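Local coordinates for protein acetyl-CoA acetyltransferase A (Ascaris suum, PDB 6BJA) that probably catalyses acetyl transfer between acetyl-CoA molecules, as a thiolase-family acetyl-CoA C-acetyltransferase that binds coenzyme A, at residues Ser310-Asp313 with Glu314-Ala318. Residues are numbered along the deposited sequence; the frame is centred on the assembly and turned at random.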
# COMPACT_ATOMS: atom_id res chain seq x y z
N SER A 310 14.93 -25.23 43.36
CA SER A 310 14.10 -26.42 43.53
C SER A 310 14.86 -27.55 44.24
O SER A 310 14.28 -28.59 44.54
CB SER A 310 13.60 -26.89 42.17
OG SER A 310 12.72 -25.93 41.60
N GLY A 311 16.14 -27.33 44.51
CA GLY A 311 16.96 -28.32 45.17
C GLY A 311 17.19 -29.55 44.31
O GLY A 311 17.38 -30.65 44.83
N LEU A 312 17.18 -29.36 43.00
CA LEU A 312 17.38 -30.44 42.05
C LEU A 312 18.67 -30.26 41.27
O LEU A 312 19.25 -29.17 41.27
CB LEU A 312 16.20 -30.52 41.08
CG LEU A 312 14.83 -30.82 41.69
CD1 LEU A 312 13.75 -30.67 40.64
CD2 LEU A 312 14.80 -32.20 42.30
N ASP A 313 19.12 -31.30 40.61
CA ASP A 313 20.18 -31.14 39.63
C ASP A 313 19.70 -31.73 38.32
O ASP A 313 18.60 -32.29 38.25
CB ASP A 313 21.49 -31.77 40.10
CG ASP A 313 21.32 -33.19 40.59
OD1 ASP A 313 20.48 -33.92 40.03
OD2 ASP A 313 22.04 -33.56 41.54
N GLU A 314 20.51 -31.55 37.29
CA GLU A 314 20.14 -31.95 35.93
C GLU A 314 19.74 -33.41 35.84
O GLU A 314 18.84 -33.78 35.07
CB GLU A 314 21.31 -31.69 34.98
CG GLU A 314 21.57 -30.23 34.67
CD GLU A 314 22.28 -29.48 35.80
OE1 GLU A 314 22.69 -30.11 36.81
OE2 GLU A 314 22.42 -28.25 35.69
N GLU A 315 20.40 -34.27 36.61
CA GLU A 315 20.15 -35.70 36.56
C GLU A 315 18.77 -36.10 37.09
O GLU A 315 18.28 -37.19 36.77
CB GLU A 315 21.24 -36.44 37.34
CG GLU A 315 22.59 -36.47 36.64
CD GLU A 315 23.26 -35.11 36.51
OE1 GLU A 315 23.11 -34.25 37.42
OE2 GLU A 315 23.96 -34.90 35.49
N SER A 316 18.16 -35.22 37.89
CA SER A 316 16.81 -35.42 38.44
C SER A 316 15.74 -35.40 37.36
O SER A 316 14.61 -35.82 37.60
CB SER A 316 16.46 -34.31 39.44
OG SER A 316 17.49 -34.07 40.39
N ILE A 317 16.09 -34.87 36.19
CA ILE A 317 15.10 -34.52 35.17
C ILE A 317 15.05 -35.59 34.10
O ILE A 317 16.06 -35.92 33.47
CB ILE A 317 15.43 -33.15 34.54
CG1 ILE A 317 15.56 -32.08 35.62
CG2 ILE A 317 14.43 -32.78 33.44
CD1 ILE A 317 14.36 -31.87 36.54
N ALA A 318 13.88 -36.16 33.89
CA ALA A 318 13.72 -37.24 32.93
C ALA A 318 13.77 -36.77 31.48
O ALA A 318 14.38 -37.41 30.63
CB ALA A 318 12.42 -37.98 33.18
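Asp-313 and Ser-316 meet through both backbone and side chain: Asp-313 immediately precedes the short 3-10 turn 314-316, and Ser-316 is its last residue. The amide N of Ser-316 gives a hydrogen bond to Asp-313 O at 3.0 Å, with an angle of 146° at the hydrogen. The same N-H makes a second, weak bond to Asp-313 OD1, at 3.4 Å. This carboxylate oxygen is turned back toward the start of the turn because CG of Asp-313 sits between its backbone N and carbonyl carbon (chi1 49°). Ser-316 OG lies 3.0 Å from Asp-313 OD1 and 3.0 Å from the main-chain O of Asp-313, so its single proton could serve either acceptor.

On its other flank the hydroxyl of Ser-316 is bordered by Leu-312, whose CD2 is 3.8 Å from OG. The second methyl, CD1, faces CD1 of Ile-317, and both side chains rest on Leu-307 of helix 298-310, Leu-377 of strand 377-384 and Leu-393 of strand 388-396. This joins the helix-to-strand connection to the sheet of the thiolase C-terminal domain, away from the active site. Before Leu-312, Gly-311 takes positive phi in the Schellman motif that ends the helix.

The side chains of Asp-313 and Glu-315 cross at about a right angle, with their carboxylate planes 69° apart and Asp-313 OD1 3.7 Å from Glu-315 OE1. With two like charges so close at an exposed turn, the N-H and possibly the hydroxyl of Ser-316 would offset part of the negative charge on OD1, while solvent probably screens the remaining repulsion.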